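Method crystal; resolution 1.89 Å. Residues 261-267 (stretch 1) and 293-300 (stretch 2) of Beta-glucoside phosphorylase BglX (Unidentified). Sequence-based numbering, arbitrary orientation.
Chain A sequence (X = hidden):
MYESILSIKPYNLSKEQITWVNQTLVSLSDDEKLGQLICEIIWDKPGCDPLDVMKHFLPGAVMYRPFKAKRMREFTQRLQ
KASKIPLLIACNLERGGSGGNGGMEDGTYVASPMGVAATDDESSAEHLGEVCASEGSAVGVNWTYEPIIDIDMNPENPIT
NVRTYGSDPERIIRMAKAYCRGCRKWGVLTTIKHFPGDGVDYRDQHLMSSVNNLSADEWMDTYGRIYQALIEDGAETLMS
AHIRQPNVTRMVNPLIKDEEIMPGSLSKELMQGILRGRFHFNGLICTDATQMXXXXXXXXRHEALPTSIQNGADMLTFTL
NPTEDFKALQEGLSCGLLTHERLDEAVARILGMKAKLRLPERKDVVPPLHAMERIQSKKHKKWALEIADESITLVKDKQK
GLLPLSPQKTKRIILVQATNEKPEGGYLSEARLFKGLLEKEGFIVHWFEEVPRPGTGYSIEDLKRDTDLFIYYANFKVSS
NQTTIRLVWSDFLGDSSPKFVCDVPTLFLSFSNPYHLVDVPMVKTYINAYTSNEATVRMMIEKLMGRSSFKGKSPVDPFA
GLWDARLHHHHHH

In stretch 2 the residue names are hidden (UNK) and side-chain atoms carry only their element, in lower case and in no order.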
ATOM      1  N   ILE A 261      20.058  14.632  11.783  1.00 16.47           N
ATOM      2  CA  ILE A 261      18.822  13.865  11.917  1.00 15.18           C
ATOM      3  C   ILE A 261      18.492  13.226  10.576  1.00 14.59           C
ATOM      4  O   ILE A 261      18.293  13.918   9.572  1.00 15.37           O
ATOM      5  CB  ILE A 261      17.673  14.747  12.425  1.00 17.01           C
ATOM      6  CG1 ILE A 261      18.011  15.262  13.832  1.00 18.00           C
ATOM      7  CG2 ILE A 261      16.356  13.957  12.450  1.00 17.94           C
ATOM      8  CD1 ILE A 261      16.964  16.162  14.455  1.00 20.90           C
ATOM      9  N   MET A 262      18.422  11.904  10.562  1.00 15.34           N
ATOM     10  CA  MET A 262      18.223  11.130   9.351  1.00 16.95           C
ATOM     11  C   MET A 262      16.824  10.536   9.309  1.00 13.08           C
ATOM     12  O   MET A 262      16.190  10.326  10.349  1.00 11.66           O
ATOM     13  CB  MET A 262      19.254   9.993   9.268  1.00 16.45           C
ATOM     14  CG  MET A 262      20.669  10.433   8.918  1.00 15.73           C
ATOM     15  SD  MET A 262      20.760  11.294   7.346  1.00 18.98           S
ATOM     16  CE  MET A 262      21.569  12.795   7.882  1.00 19.88           C
ATOM     17  N   PRO A 263      16.312  10.237   8.123  1.00 11.72           N
ATOM     18  CA  PRO A 263      15.063   9.484   8.035  1.00 12.78           C
ATOM     19  C   PRO A 263      15.242   8.072   8.573  1.00 12.06           C
ATOM     20  O   PRO A 263      16.359   7.574   8.730  1.00 11.73           O
ATOM     21  CB  PRO A 263      14.758   9.479   6.535  1.00 12.82           C
ATOM     22  CG  PRO A 263      16.118   9.601   5.892  1.00 16.55           C
ATOM     23  CD  PRO A 263      16.886  10.513   6.792  1.00 13.50           C
ATOM     24  N   GLY A 264      14.110   7.436   8.867  1.00  9.06           N
ATOM     25  CA  GLY A 264      14.089   6.087   9.394  1.00 12.68           C
ATOM     26  C   GLY A 264      15.087   5.164   8.735  1.00 11.95           C
ATOM     27  O   GLY A 264      15.831   4.448   9.410  1.00 10.95           O
ATOM     28  N   SER A 265      15.109   5.180   7.405  1.00 11.06           N
ATOM     29  CA  SER A 265      15.922   4.247   6.643  1.00 11.19           C
ATOM     30  C   SER A 265      17.417   4.455   6.833  1.00 13.99           C
ATOM     31  O   SER A 265      18.191   3.598   6.396  1.00 12.27           O
ATOM     32  CB  SER A 265      15.568   4.352   5.152  1.00 11.07           C
ATOM     33  OG  SER A 265      15.647   5.688   4.677  1.00 13.85           O
ATOM     34  N   LEU A 266      17.832   5.562   7.459  1.00 11.82           N
ATOM     35  CA  LEU A 266      19.231   5.868   7.699  1.00 13.90           C
ATOM     36  C   LEU A 266      19.545   6.131   9.165  1.00 13.43           C
ATOM     37  O   LEU A 266      20.696   6.451   9.483  1.00 15.73           O
ATOM     38  CB  LEU A 266      19.646   7.095   6.871  1.00 13.32           C
ATOM     39  CG  LEU A 266      19.825   6.854   5.372  1.00 12.16           C
ATOM     40  CD1 LEU A 266      19.793   8.152   4.597  1.00 17.48           C
ATOM     41  CD2 LEU A 266      21.122   6.121   5.118  1.00 13.61           C
ATOM     42  N   SER A 267      18.574   5.989  10.066  1.00 15.96           N
ATOM     43  CA  SER A 267      18.660   6.547  11.412  1.00 12.02           C
ATOM     44  C   SER A 267      18.938   5.462  12.444  1.00 14.88           C
ATOM     45  O   SER A 267      18.106   4.574  12.665  1.00 12.61           O
ATOM     46  CB  SER A 267      17.372   7.281  11.769  1.00 13.58           C
ATOM     47  OG  SER A 267      17.285   7.462  13.171  1.00 14.68           O
ATOM     48  N   UNK A 293      13.420   9.927  -3.641  1.00 17.10           N
ATOM     49  CA  UNK A 293      14.083  11.181  -3.315  1.00 15.69           C
ATOM     50  C   UNK A 293      14.342  11.282  -1.819  1.00 15.65           C
ATOM     51  O   UNK A 293      15.401  11.757  -1.390  1.00 14.31           O
ATOM     52  c   UNK A 293      13.242  12.363  -3.828  1.00 20.70           C
ATOM     53  c   UNK A 293      13.001  12.234  -5.335  1.00 24.88           C
ATOM     54  c   UNK A 293      13.917  13.677  -3.499  1.00 20.14           C
ATOM     55  N   UNK A 294      13.382  10.847  -0.999  1.00 14.50           N
ATOM     56  CA  UNK A 294      13.561  10.902   0.441  1.00 15.06           C
ATOM     57  C   UNK A 294      14.823  10.213   0.912  1.00 11.88           C
ATOM     58  O   UNK A 294      15.450  10.651   1.883  1.00 14.01           O
ATOM     59  N   UNK A 295      15.223   9.138   0.230  1.00 15.30           N
ATOM     60  CA  UNK A 295      16.486   8.481   0.542  1.00 13.36           C
ATOM     61  C   UNK A 295      17.655   9.204  -0.109  1.00 14.55           C
ATOM     62  O   UNK A 295      18.612   9.586   0.572  1.00 13.17           O
ATOM     63  c   UNK A 295      17.600   6.185   0.585  1.00 11.01           C
ATOM     64  c   UNK A 295      16.449   7.023   0.081  1.00 12.99           C
ATOM     65  c   UNK A 295      18.651   4.915   2.355  1.00 13.20           C
ATOM     66  o   UNK A 295      20.779   3.882   1.996  1.00 13.82           O
ATOM     67  c   UNK A 295      18.696   5.916  -0.223  1.00 13.06           C
ATOM     68  c   UNK A 295      19.732   4.647   1.525  1.00 13.70           C
ATOM     69  c   UNK A 295      17.598   5.681   1.881  1.00 13.96           C
ATOM     70  c   UNK A 295      19.762   5.150   0.237  1.00 12.72           C
ATOM     71  N   UNK A 296      17.581   9.413  -1.430  1.00 16.99           N
ATOM     72  CA  UNK A 296      18.751   9.874  -2.175  1.00 15.17           C
ATOM     73  C   UNK A 296      19.198  11.257  -1.734  1.00 15.05           C
ATOM     74  O   UNK A 296      20.397  11.562  -1.785  1.00 18.95           O
ATOM     75  c   UNK A 296      18.467   9.896  -3.679  1.00 16.27           C
ATOM     76  c   UNK A 296      18.137   8.496  -4.209  1.00 17.96           C
ATOM     77  o   UNK A 296      17.376  10.789  -3.951  1.00 13.66           O
ATOM     78  N   UNK A 297      18.266  12.110  -1.310  1.00 17.11           N
ATOM     79  CA  UNK A 297      18.615  13.482  -0.970  1.00 17.31           C
ATOM     80  C   UNK A 297      19.164  13.631   0.440  1.00 20.18           C
ATOM     81  O   UNK A 297      19.603  14.729   0.799  1.00 19.44           O
ATOM     82  s   UNK A 297      16.246  14.308   0.267  1.00 19.17           S
ATOM     83  c   UNK A 297      17.394  14.390  -1.128  1.00 19.09           C
ATOM     84  N   UNK A 298      19.171  12.566   1.240  1.00 16.38           N
ATOM     85  CA  UNK A 298      19.514  12.698   2.649  1.00 14.60           C
ATOM     86  C   UNK A 298      20.997  12.540   2.933  1.00 16.40           C
ATOM     87  O   UNK A 298      21.450  12.962   4.003  1.00 17.85           O
ATOM     88  o   UNK A 298      17.363  11.959   3.505  1.00 16.17           O
ATOM     89  c   UNK A 298      18.747  11.665   3.485  1.00 15.47           C
ATOM     90  N   UNK A 299      21.758  11.955   2.010  1.00 16.86           N
ATOM     91  CA  UNK A 299      23.139  11.567   2.265  1.00 19.22           C
ATOM     92  C   UNK A 299      23.757  11.164   0.932  1.00 17.36           C
ATOM     93  O   UNK A 299      23.044  10.649   0.058  1.00 14.24           O
ATOM     94  c   UNK A 299      23.180  10.413   3.273  1.00 18.08           C
ATOM     95  s   UNK A 299      24.472   8.653   4.963  1.00 21.23           S
ATOM     96  c   UNK A 299      24.551   9.972   3.725  1.00 24.00           C
ATOM     97  c   UNK A 299      23.677   9.471   6.328  1.00 23.27           C
ATOM     98  N   UNK A 300      25.051  11.386   0.717  1.00 16.17           N
ATOM     99  CA  UNK A 300      25.671  10.865  -0.503  1.00 15.60           C
ATOM    100  C   UNK A 300      25.466   9.362  -0.580  1.00 15.51           C
ATOM    101  O   UNK A 300      25.623   8.647   0.410  1.00 13.70           O
ATOM    102  c   UNK A 300      26.015  12.142   1.533  1.00 23.34           C
ATOM    103  c   UNK A 300      27.120  12.435   0.554  1.00 21.60           C
ATOM    104  c   UNK A 300      27.150  11.239  -0.342  1.00 19.78           C
TER

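Position 293 carries three side-chain carbons: one bonded to CA that bears the other two. This beta-branched, all-carbon pattern is valine. V293 lies out of reach of stretch 1.

Position 294 has no side-chain atoms, and CG of P263 lies 4.2 Å from the carbonyl O of position 294. The absence of a side chain makes it glycine. With phi/psi of -54/-34, G294 is helical.

At position 295 one carbon leads to a six-carbon ring bearing a single oxygen; the ring edge lies against OG of S265, and L266 also touches the ring. This defines tyrosine. The CA-to-CB bond of Y295 points sideways, but chi1 of -169° (t) brings the ring nearer to stretch 1. OG of S265 approaches near the ring plane, 3.4 Å from CD2 of Y295; CG of L266 comes obliquely to 3.8 Å from CE2 of Y295. The OH is hydrogen-bonded elsewhere in the structure.

Position 296 has a carbon carrying one oxygen and one carbon, the branching of threonine. The CA-to-CB bond of T296 points away from stretch 1, and the residue makes no contact with it.

Position 297 shows one carbon followed by one sulfur: cysteine. C297 is exposed and also stays clear of stretch 1; its backbone N donates to O of V293 at 2.9 Å, a helical i to i-4 bond.

Position 298 has one carbon and one oxygen; the oxygen lies by CG of P263 and the carbon by CD1 of L266. It is serine. Its CA-to-CB bond points toward stretch 1, and CB of S298 is 3.8 Å from CD1 of L266. The hydroxyl turns back on its own stretch: OG of S298 donates to O of G294 at 2.8 Å, while CG of P263 packs 3.6 Å from that same OG.

Position 299 is an unbranched chain of two carbons, a sulfur and a terminal carbon; the terminal carbon lies by SD of M262 and the sulfur by CD2 of L266. This is methionine. In M299, chi1 and chi2 both t extend the chain, and chi3 of -65° (m) turns CE of M299 to 3.6 Å from SD of M262; SD of M299 is 4.2 Å from CD2 of L266.

Position 300 has three carbons closing a ring onto the backbone N: proline. P300 occupies the N-cap position before a helix and does not touch stretch 1.

The contact buries 347 Å², both sides summed, and has no hydrogen bond across it; it works by packing. L266, with 75 Å² covered, spans Y295, S298 and M299, while the M262 and M299 side chains meet through sulfur and methyl. Each stretch braces itself internally: N of L266 donates to O of P263 at 2.8 Å, shaping the 3-10 turn, and the S298 hydroxyl finds its acceptor within stretch 2, so what the two stretches share is van der Waals contact.

Stretch 2, residues 293-300: VGYTCSMP
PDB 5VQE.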